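Local atomic coordinates of bifunctional GH43-CE protein (Bacteroides eggerthii, PDB entry 6MLY), a protein that probably releases xylose from xylan chains through a family 43 glycoside hydrolase module and carries a second, esterase-like module. Residues Arg606-Asn611 with Leu617-Ile622; Lys572-Lys577 with Asp783-Glu788; Arg518-Cys523 with Met562-Phe567. All coordinates share one frame; numbering follows the deposited sequence.

All three contacts lie in the esterase-like part of the chain, an alpha/beta-hydrolase-type fold with a mixed sheet flanked by helices. Contact 1 is the buried one: helix 596-610 lies on the strands that follow it through mostly apolar side chains and one flat guanidinium. Contacts 2 and 3 are partly buried and share helix 563-577, whose C-terminal part meets helix 775-789 through sparse packing at the surface, and whose first turn meets strand 518-523 through charge. Contacts 1 and 3 reach the same sheet, with F607 packing on I522 and C523. F621 touches the helix of contact 2, and L575 touches F567 of contact 3.

Contact 1 of 3, residues Arg606-Asn611 with Leu617-Ile622; sequences RFIRAN and LDTSFI
R609 reaches from the helix to T619 and I622, and its side chain can be followed outward atom by atom. CB starts neither toward nor away from the strands. CG, anti to the carbonyl carbon (chi1 -71°), turns to T619, where R609 CG lies 3.8 Å from T619 CB. R609 CD passes T619 OG1 at 4.1 Å. From CG to NE the chain is extended, and R609 NE comes 3.7 Å from T619 O, which sits at the guanidinium edge without a hydrogen bond. CZ carries the flat group over I622: the methyl I622 CD1 lies 3.5 Å from R609 CZ, over the centre of one face. At the tip, NH2 donates to the carbonyl of R668 and NH1 weakly to that of S666, which would limit rotation of the plane. Helix 596-610 is the connection of a beta-alpha-beta crossover from strand 579-584 to strand 621-627, in the alpha/beta-hydrolase-type sheet; the short segments 606-610 and 617-619 run at 114° to each other. Next to R609 in sequence, buried I608 points at the strands. I608 CG2, anti to the backbone N, touches L617 CD1 at 3.9 Å and I622 CD1 at 4.0 Å, while T619 CG2 packs 3.9 Å from I608 O. V582 and A580 of strand 579-584 adjoin I608 and L617 respectively.

Contact 2 of 3, residues Lys572-Lys577 with Asp783-Glu788; sequences KSLLDK and DFFARE
L574 and K577, one helical turn apart, are the residues of 572-577 that touch 783-788. Ahead of them, S573 turns its hydroxyl back to the carbonyl of F570 and packs on L778 and I782, earlier in the partner helix. L574 comes next. Its CB does not start toward the other helix, but CG stands anti to the carbonyl carbon (chi1 -84°) and brings CD2 round to the ring of F785, the two side chains meeting at a slant with L574 CD2 4.1 Å from F785 CD2. F579 borders both residues, so this end of the contact closes onto strand 579-584; V581 lies against L574, and A671 and V673 against F785. K577 ends the walk. Its CG is anti to the backbone N and the chain bends at chi2 (65°), which turns its end across the partner helix, where K577 CE meets A786 CB at 3.4 Å, methylene against methyl. The side chains of K577 and D783 cross at about a right angle, K577 NZ 4.0 Å from D783 OD1, too far for a salt bridge but a distance at which their opposite charges would probably still attract weakly. D783 has its salt bridge within its own helix, from OD2 to K779. Lysine and aspartate thus edge the solvent-facing side of a contact whose inner side is leucine and phenylalanine. The axes of the two segments approach to 10.8 Å, running in the same general sense but inclined by 36°, a pair of helices flanking the central sheet, as in alpha/beta-hydrolase folds.

Contact 3 of 3, residues Arg518-Cys523 with Met562-Phe567; sequences RWEDIC and MKQAAF
Charge carries this contact, and its one direct bond across the segments is the salt bridge between D521 and K563. K563 NZ donates to D521 OD1 at 3.1 Å, approaching from above the carboxylate plane (54° out of it), and the two side chains cross at about a right angle. K563 reaches so far because its chain is extended beyond CG, although CG takes the cramped place between backbone N and carbonyl carbon (chi1 57°). The same ammonium also forms a salt bridge with D535 on the adjoining strand 533-537 and lies between the two aspartates. D535 OD1 also takes the backbone N-H of D521.

A looser polar pair, E520 OE1 and Q564 NE2, stands 4.0 Å apart, beyond hydrogen bonding, with carboxylate and amide planes turned 32° from each other; Q564 directs its OE1 to Q568 in its own helix.

Within the strand, R518 grips E520 in a side-on salt bridge: R518 NE and NH2 both donate at 2.9 Å to the single oxygen E520 OE2, through bent bonds close to the guanidinium plane. This probably steadies the carboxylate, while R518 NH1 is engaged by the carbonyl of F459.

Strand 518-523 pairs antiparallel with 533-537 at one end of the mixed sheet, bordered by strands 456-462 and 469-476 of the preceding concanavalin-like domain (K456 NZ to E520 O), near the junction of the two domains. The chemistry implies that the start of helix 563-577 is tied by paired charges to the corner at D521. Two carboxylates around K563 would probably favour its charged form.

Contact 1 of 3, residues Arg606-Asn611 with Leu617-Ile622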
loop_
_atom_site.group_PDB
_atom_site.type_symbol
_atom_site.label_atom_id
_atom_site.label_comp_id
_atom_site.label_asym_id
_atom_site.label_seq_id
_atom_site.Cartn_x
_atom_site.Cartn_y
_atom_site.Cartn_z
ATOM N N ARG A 606 -16.700 -20.944 0.633
ATOM C CA ARG A 606 -17.087 -21.149 -0.762
ATOM C C ARG A 606 -16.114 -20.389 -1.672
ATOM O O ARG A 606 -15.671 -20.923 -2.680
ATOM C CB ARG A 606 -18.526 -20.689 -1.009
ATOM C CG ARG A 606 -19.586 -21.733 -0.695
ATOM C CD ARG A 606 -20.970 -21.279 -1.116
ATOM N NE ARG A 606 -21.378 -20.046 -0.452
ATOM C CZ ARG A 606 -22.394 -19.947 0.396
ATOM N NH1 ARG A 606 -23.226 -20.961 0.542
ATOM N NH2 ARG A 606 -22.585 -18.838 1.089
ATOM N N PHE A 607 -15.785 -19.151 -1.288
ATOM C CA PHE A 607 -14.892 -18.299 -2.067
ATOM C C PHE A 607 -13.504 -18.945 -2.188
ATOM O O PHE A 607 -12.905 -18.938 -3.267
ATOM C CB PHE A 607 -14.795 -16.906 -1.440
ATOM C CG PHE A 607 -13.847 -15.975 -2.148
ATOM C CD1 PHE A 607 -14.259 -15.253 -3.257
ATOM C CD2 PHE A 607 -12.536 -15.836 -1.718
ATOM C CE1 PHE A 607 -13.384 -14.401 -3.914
ATOM C CE2 PHE A 607 -11.663 -14.982 -2.379
ATOM C CZ PHE A 607 -12.088 -14.268 -3.473
ATOM N N ILE A 608 -13.011 -19.489 -1.070
ATOM C CA ILE A 608 -11.660 -20.040 -0.952
ATOM C C ILE A 608 -11.462 -21.180 -1.959
ATOM O O ILE A 608 -10.402 -21.283 -2.568
ATOM C CB ILE A 608 -11.397 -20.495 0.501
ATOM C CG1 ILE A 608 -11.206 -19.296 1.433
ATOM C CG2 ILE A 608 -10.226 -21.466 0.593
ATOM C CD1 ILE A 608 -10.151 -18.313 0.972
ATOM N N ARG A 609 -12.473 -22.040 -2.099
ATOM C CA ARG A 609 -12.382 -23.203 -2.969
ATOM C C ARG A 609 -12.421 -22.728 -4.424
ATOM O O ARG A 609 -11.633 -23.176 -5.253
ATOM C CB ARG A 609 -13.501 -24.203 -2.650
ATOM C CG ARG A 609 -13.323 -24.935 -1.324
ATOM C CD ARG A 609 -14.019 -26.284 -1.273
ATOM N NE ARG A 609 -13.622 -27.070 -0.115
ATOM C CZ ARG A 609 -14.167 -26.971 1.099
ATOM N NH1 ARG A 609 -15.063 -26.031 1.348
ATOM N NH2 ARG A 609 -13.813 -27.808 2.065
ATOM N N ALA A 610 -13.328 -21.788 -4.703
ATOM C CA ALA A 610 -13.605 -21.312 -6.047
ATOM C C ALA A 610 -12.398 -20.551 -6.611
ATOM O O ALA A 610 -12.176 -20.556 -7.827
ATOM C CB ALA A 610 -14.841 -20.448 -6.025
ATOM N N ASN A 611 -11.629 -19.903 -5.725
ATOM C CA ASN A 611 -10.471 -19.103 -6.111
ATOM C C ASN A 611 -9.175 -19.773 -5.638
ATOM O O ASN A 611 -8.143 -19.114 -5.527
ATOM C CB ASN A 611 -10.594 -17.674 -5.576
ATOM C CG ASN A 611 -11.652 -16.869 -6.302
ATOM O OD1 ASN A 611 -11.336 -16.070 -7.193
ATOM N ND2 ASN A 611 -12.908 -17.089 -5.942
ATOM N N LEU A 617 -4.005 -22.424 -2.988
ATOM C CA LEU A 617 -4.694 -23.015 -1.825
ATOM C C LEU A 617 -5.161 -24.439 -2.155
ATOM O O LEU A 617 -6.028 -24.636 -3.008
ATOM C CB LEU A 617 -5.886 -22.137 -1.424
ATOM C CG LEU A 617 -5.555 -20.693 -1.042
ATOM C CD1 LEU A 617 -6.790 -19.966 -0.533
ATOM C CD2 LEU A 617 -4.445 -20.631 -0.004
ATOM N N ASP A 618 -4.566 -25.413 -1.453
ATOM C CA ASP A 618 -4.974 -26.813 -1.462
ATOM C C ASP A 618 -6.194 -26.947 -0.547
ATOM O O ASP A 618 -6.049 -27.054 0.669
ATOM C CB ASP A 618 -3.821 -27.722 -1.017
ATOM C CG ASP A 618 -4.097 -29.218 -1.094
ATOM O OD1 ASP A 618 -5.282 -29.609 -1.096
ATOM O OD2 ASP A 618 -3.115 -29.990 -1.141
ATOM N N THR A 619 -7.391 -26.943 -1.144
ATOM C CA THR A 619 -8.642 -27.023 -0.394
ATOM C C THR A 619 -9.102 -28.482 -0.268
ATOM O O THR A 619 -10.302 -28.746 -0.229
ATOM C CB THR A 619 -9.720 -26.154 -1.050
ATOM O OG1 THR A 619 -10.068 -26.753 -2.298
ATOM C CG2 THR A 619 -9.265 -24.728 -1.263
ATOM N N SER A 620 -8.147 -29.420 -0.229
ATOM C CA SER A 620 -8.403 -30.769 0.247
ATOM C C SER A 620 -8.517 -30.731 1.777
ATOM O O SER A 620 -9.126 -31.610 2.376
ATOM C CB SER A 620 -7.341 -31.738 -0.220
ATOM O OG SER A 620 -6.128 -31.564 0.499
ATOM N N PHE A 621 -7.924 -29.689 2.378
ATOM C CA PHE A 621 -8.012 -29.402 3.797
ATOM C C PHE A 621 -8.290 -27.906 4.015
ATOM O O PHE A 621 -7.516 -27.054 3.575
ATOM C CB PHE A 621 -6.716 -29.818 4.497
ATOM C CG PHE A 621 -6.725 -29.653 5.997
ATOM C CD1 PHE A 621 -7.155 -30.683 6.821
ATOM C CD2 PHE A 621 -6.302 -28.470 6.584
ATOM C CE1 PHE A 621 -7.157 -30.533 8.200
ATOM C CE2 PHE A 621 -6.311 -28.322 7.964
ATOM C CZ PHE A 621 -6.736 -29.354 8.769
ATOM N N ILE A 622 -9.400 -27.611 4.706
ATOM C CA ILE A 622 -9.707 -26.282 5.245
ATOM C C ILE A 622 -10.047 -26.418 6.741
ATOM O O ILE A 622 -11.151 -26.844 7.105
ATOM C CB ILE A 622 -10.855 -25.621 4.455
ATOM C CG1 ILE A 622 -10.499 -25.449 2.973
ATOM C CG2 ILE A 622 -11.258 -24.301 5.098
ATOM C CD1 ILE A 622 -11.598 -24.839 2.128
#

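Contact 2 of 3, residues Lys572-Lys577 with Asp783-Glu788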
loop_
_atom_site.group_PDB
_atom_site.type_symbol
_atom_site.label_atom_id
_atom_site.label_comp_id
_atom_site.label_asym_id
_atom_site.label_seq_id
_atom_site.Cartn_x
_atom_site.Cartn_y
_atom_site.Cartn_z
ATOM N N LYS A 572 1.010 -16.167 12.833
ATOM C CA LYS A 572 2.437 -16.514 12.749
ATOM C C LYS A 572 2.651 -18.020 12.973
ATOM O O LYS A 572 3.399 -18.661 12.230
ATOM C CB LYS A 572 3.244 -15.696 13.762
ATOM N N SER A 573 1.990 -18.578 13.994
ATOM C CA SER A 573 2.234 -19.959 14.445
ATOM C C SER A 573 1.743 -20.973 13.401
ATOM O O SER A 573 2.406 -21.984 13.158
ATOM C CB SER A 573 1.612 -20.205 15.793
ATOM O OG SER A 573 0.286 -19.700 15.835
ATOM N N LEU A 574 0.582 -20.700 12.797
ATOM C CA LEU A 574 0.044 -21.536 11.720
ATOM C C LEU A 574 0.966 -21.472 10.493
ATOM O O LEU A 574 1.199 -22.493 9.843
ATOM C CB LEU A 574 -1.367 -21.060 11.359
ATOM C CG LEU A 574 -2.497 -21.606 12.226
ATOM C CD1 LEU A 574 -3.770 -20.801 12.019
ATOM C CD2 LEU A 574 -2.744 -23.077 11.930
ATOM N N LEU A 575 1.475 -20.267 10.193
ATOM C CA LEU A 575 2.286 -19.994 8.994
ATOM C C LEU A 575 3.620 -20.753 9.043
ATOM O O LEU A 575 4.123 -21.173 7.996
ATOM C CB LEU A 575 2.515 -18.482 8.873
ATOM C CG LEU A 575 1.363 -17.694 8.250
ATOM C CD1 LEU A 575 1.463 -16.214 8.588
ATOM C CD2 LEU A 575 1.312 -17.893 6.742
ATOM N N ASP A 576 4.188 -20.920 10.245
ATOM C CA ASP A 576 5.475 -21.607 10.433
ATOM C C ASP A 576 5.328 -23.116 10.172
ATOM O O ASP A 576 6.292 -23.770 9.767
ATOM C CB ASP A 576 6.038 -21.362 11.836
ATOM C CG ASP A 576 6.418 -19.918 12.125
ATOM O OD1 ASP A 576 7.133 -19.320 11.298
ATOM O OD2 ASP A 576 6.002 -19.406 13.184
ATOM N N LYS A 577 4.132 -23.666 10.424
ATOM C CA LYS A 577 3.865 -25.100 10.259
ATOM C C LYS A 577 3.687 -25.452 8.774
ATOM O O LYS A 577 3.893 -26.609 8.389
ATOM C CB LYS A 577 2.616 -25.509 11.047
ATOM C CG LYS A 577 2.409 -27.011 11.199
ATOM C CD LYS A 577 3.476 -27.711 12.025
ATOM C CE LYS A 577 3.103 -29.141 12.364
ATOM N NZ LYS A 577 4.190 -29.847 13.081
ATOM N N ASP A 783 -0.525 -28.772 15.985
ATOM C CA ASP A 783 -0.241 -30.206 15.875
ATOM C C ASP A 783 -1.492 -30.974 15.426
ATOM O O ASP A 783 -1.379 -31.976 14.713
ATOM C CB ASP A 783 0.294 -30.762 17.195
ATOM C CG ASP A 783 1.729 -30.361 17.487
ATOM O OD1 ASP A 783 2.331 -29.679 16.640
ATOM O OD2 ASP A 783 2.234 -30.740 18.561
ATOM N N PHE A 784 -2.670 -30.499 15.855
ATOM C CA PHE A 784 -3.960 -31.104 15.504
ATOM C C PHE A 784 -4.272 -30.842 14.022
ATOM O O PHE A 784 -4.532 -31.783 13.266
ATOM C CB PHE A 784 -5.063 -30.593 16.438
ATOM C CG PHE A 784 -6.467 -30.909 15.988
ATOM C CD1 PHE A 784 -6.842 -32.209 15.686
ATOM C CD2 PHE A 784 -7.418 -29.908 15.873
ATOM C CE1 PHE A 784 -8.130 -32.496 15.260
ATOM C CE2 PHE A 784 -8.706 -30.195 15.452
ATOM C CZ PHE A 784 -9.059 -31.488 15.146
ATOM N N PHE A 785 -4.229 -29.569 13.609
ATOM C CA PHE A 785 -4.491 -29.199 12.209
ATOM C C PHE A 785 -3.515 -29.942 11.281
ATOM O O PHE A 785 -3.911 -30.389 10.200
ATOM C CB PHE A 785 -4.443 -27.678 12.024
ATOM C CG PHE A 785 -5.665 -26.934 12.509
ATOM C CD1 PHE A 785 -6.944 -27.353 12.167
ATOM C CD2 PHE A 785 -5.539 -25.794 13.291
ATOM C CE1 PHE A 785 -8.063 -26.662 12.611
ATOM C CE2 PHE A 785 -6.659 -25.103 13.731
ATOM C CZ PHE A 785 -7.920 -25.534 13.386
ATOM N N ALA A 786 -2.261 -30.097 11.732
ATOM C CA ALA A 786 -1.194 -30.803 11.001
ATOM C C ALA A 786 -1.500 -32.304 10.851
ATOM O O ALA A 786 -1.217 -32.882 9.804
ATOM C CB ALA A 786 0.125 -30.592 11.704
ATOM N N ARG A 787 -2.049 -32.932 11.899
ATOM C CA ARG A 787 -2.343 -34.379 11.895
ATOM C C ARG A 787 -3.481 -34.689 10.913
ATOM O O ARG A 787 -3.435 -35.689 10.191
ATOM C CB ARG A 787 -2.720 -34.879 13.294
ATOM C CG ARG A 787 -1.540 -35.282 14.166
ATOM C CD ARG A 787 -2.008 -35.963 15.438
ATOM N NE ARG A 787 -2.920 -35.134 16.221
ATOM C CZ ARG A 787 -2.561 -34.370 17.252
ATOM N NH1 ARG A 787 -1.289 -34.263 17.596
ATOM N NH2 ARG A 787 -3.481 -33.717 17.941
ATOM N N GLU A 788 -4.499 -33.822 10.910
ATOM C CA GLU A 788 -5.697 -33.984 10.084
ATOM C C GLU A 788 -5.392 -33.606 8.623
ATOM O O GLU A 788 -6.159 -33.947 7.728
ATOM C CB GLU A 788 -6.844 -33.127 10.637
ATOM C CG GLU A 788 -7.198 -33.395 12.095
ATOM C CD GLU A 788 -8.021 -34.642 12.373
ATOM O OE1 GLU A 788 -8.960 -34.921 11.601
ATOM O OE2 GLU A 788 -7.725 -35.328 13.367
#

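Contact 3 of 3, residues Arg518-Cys523 with Met562-Phe567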
loop_
_atom_site.group_PDB
_atom_site.type_symbol
_atom_site.label_atom_id
_atom_site.label_comp_id
_atom_site.label_asym_id
_atom_site.label_seq_id
_atom_site.Cartn_x
_atom_site.Cartn_y
_atom_site.Cartn_z
ATOM N N ARG A 518 0.609 -12.267 0.526
ATOM C CA ARG A 518 -0.300 -11.415 1.297
ATOM C C ARG A 518 -1.273 -10.736 0.330
ATOM O O ARG A 518 -0.852 -10.000 -0.558
ATOM C CB ARG A 518 0.462 -10.345 2.091
ATOM C CG ARG A 518 0.321 -10.449 3.604
ATOM C CD ARG A 518 1.189 -9.456 4.371
ATOM N NE ARG A 518 0.518 -8.190 4.788
ATOM C CZ ARG A 518 1.156 -7.092 5.375
ATOM N NH1 ARG A 518 2.475 -7.132 5.522
ATOM N NH2 ARG A 518 0.470 -6.035 5.866
ATOM N N TRP A 519 -2.564 -11.026 0.499
ATOM C CA TRP A 519 -3.644 -10.240 -0.070
ATOM C C TRP A 519 -4.601 -9.877 1.063
ATOM O O TRP A 519 -5.172 -10.767 1.679
ATOM C CB TRP A 519 -4.394 -11.010 -1.163
ATOM C CG TRP A 519 -3.549 -11.560 -2.267
ATOM C CD1 TRP A 519 -3.390 -11.032 -3.513
ATOM C CD2 TRP A 519 -2.785 -12.781 -2.247
ATOM N NE1 TRP A 519 -2.567 -11.827 -4.265
ATOM C CE2 TRP A 519 -2.182 -12.908 -3.517
ATOM C CE3 TRP A 519 -2.551 -13.773 -1.286
ATOM C CZ2 TRP A 519 -1.353 -13.981 -3.844
ATOM C CZ3 TRP A 519 -1.735 -14.836 -1.611
ATOM C CH2 TRP A 519 -1.146 -14.936 -2.874
ATOM N N GLU A 520 -4.762 -8.583 1.340
ATOM C CA GLU A 520 -5.694 -8.142 2.371
ATOM C C GLU A 520 -6.894 -7.455 1.711
ATOM O O GLU A 520 -6.855 -7.125 0.531
ATOM C CB GLU A 520 -4.991 -7.228 3.375
ATOM C CG GLU A 520 -3.936 -7.946 4.198
ATOM C CD GLU A 520 -3.323 -7.121 5.326
ATOM O OE1 GLU A 520 -4.058 -6.316 5.940
ATOM O OE2 GLU A 520 -2.103 -7.279 5.580
ATOM N N ASP A 521 -7.956 -7.266 2.502
ATOM C CA ASP A 521 -9.211 -6.640 2.082
ATOM C C ASP A 521 -9.638 -7.173 0.706
ATOM O O ASP A 521 -9.872 -6.398 -0.219
ATOM C CB ASP A 521 -9.090 -5.112 2.103
ATOM C CG ASP A 521 -9.212 -4.505 3.491
ATOM O OD1 ASP A 521 -10.149 -4.888 4.215
ATOM O OD2 ASP A 521 -8.375 -3.647 3.836
ATOM N N ILE A 522 -9.730 -8.501 0.591
ATOM C CA ILE A 522 -10.320 -9.173 -0.565
ATOM C C ILE A 522 -11.808 -9.384 -0.260
ATOM O O ILE A 522 -12.156 -9.784 0.847
ATOM C CB ILE A 522 -9.604 -10.509 -0.862
ATOM C CG1 ILE A 522 -8.140 -10.308 -1.269
ATOM C CG2 ILE A 522 -10.369 -11.325 -1.895
ATOM C CD1 ILE A 522 -7.939 -9.932 -2.722
ATOM N N CYS A 523 -12.668 -9.109 -1.246
ATOM C CA CYS A 523 -14.119 -9.298 -1.130
ATOM C C CYS A 523 -14.470 -10.742 -1.517
ATOM O O CYS A 523 -14.164 -11.179 -2.624
ATOM C CB CYS A 523 -14.876 -8.315 -2.017
ATOM S SG CYS A 523 -14.043 -6.717 -2.230
ATOM N N MET A 562 -12.454 -6.951 12.438
ATOM C CA MET A 562 -11.415 -7.314 13.421
ATOM C C MET A 562 -10.687 -8.601 13.007
ATOM O O MET A 562 -10.191 -9.337 13.855
ATOM C CB MET A 562 -12.022 -7.492 14.816
ATOM C CG MET A 562 -12.445 -6.181 15.454
ATOM S SD MET A 562 -12.362 -6.223 17.267
ATOM C CE MET A 562 -13.593 -7.465 17.654
ATOM N N LYS A 563 -10.597 -8.841 11.696
ATOM C CA LYS A 563 -9.866 -9.982 11.147
ATOM C C LYS A 563 -8.357 -9.817 11.382
ATOM O O LYS A 563 -7.633 -10.806 11.466
ATOM C CB LYS A 563 -10.153 -10.116 9.650
ATOM C CG LYS A 563 -9.818 -8.877 8.835
ATOM C CD LYS A 563 -10.212 -8.979 7.391
ATOM C CE LYS A 563 -10.009 -7.673 6.663
ATOM N NZ LYS A 563 -10.130 -7.875 5.206
ATOM N N GLN A 564 -7.894 -8.562 11.454
ATOM C CA GLN A 564 -6.484 -8.224 11.711
ATOM C C GLN A 564 -6.078 -8.698 13.117
ATOM O O GLN A 564 -4.948 -9.148 13.311
ATOM C CB GLN A 564 -6.264 -6.718 11.524
ATOM C CG GLN A 564 -4.897 -6.211 11.977
ATOM C CD GLN A 564 -3.733 -6.774 11.192
ATOM O OE1 GLN A 564 -2.657 -7.067 11.760
ATOM N NE2 GLN A 564 -3.927 -6.908 9.869
ATOM N N ALA A 565 -6.998 -8.588 14.087
ATOM C CA ALA A 565 -6.749 -8.994 15.494
ATOM C C ALA A 565 -6.579 -10.518 15.608
ATOM O O ALA A 565 -5.770 -10.996 16.403
ATOM C CB ALA A 565 -7.873 -8.513 16.385
ATOM N N ALA A 566 -7.361 -11.261 14.817
ATOM C CA ALA A 566 -7.324 -12.719 14.779
ATOM C C ALA A 566 -5.963 -13.207 14.265
ATOM O O ALA A 566 -5.451 -14.227 14.725
ATOM C CB ALA A 566 -8.448 -13.236 13.915
ATOM N N PHE A 567 -5.390 -12.471 13.308
ATOM C CA PHE A 567 -4.116 -12.839 12.693
ATOM C C PHE A 567 -2.978 -12.751 13.721
ATOM O O PHE A 567 -2.131 -13.647 13.804
ATOM C CB PHE A 567 -3.816 -11.963 11.474
ATOM C CG PHE A 567 -2.586 -12.400 10.722
ATOM C CD1 PHE A 567 -2.588 -13.583 9.998
ATOM C CD2 PHE A 567 -1.418 -11.656 10.769
ATOM C CE1 PHE A 567 -1.452 -14.002 9.320
ATOM C CE2 PHE A 567 -0.284 -12.075 10.090
ATOM C CZ PHE A 567 -0.302 -13.247 9.366
#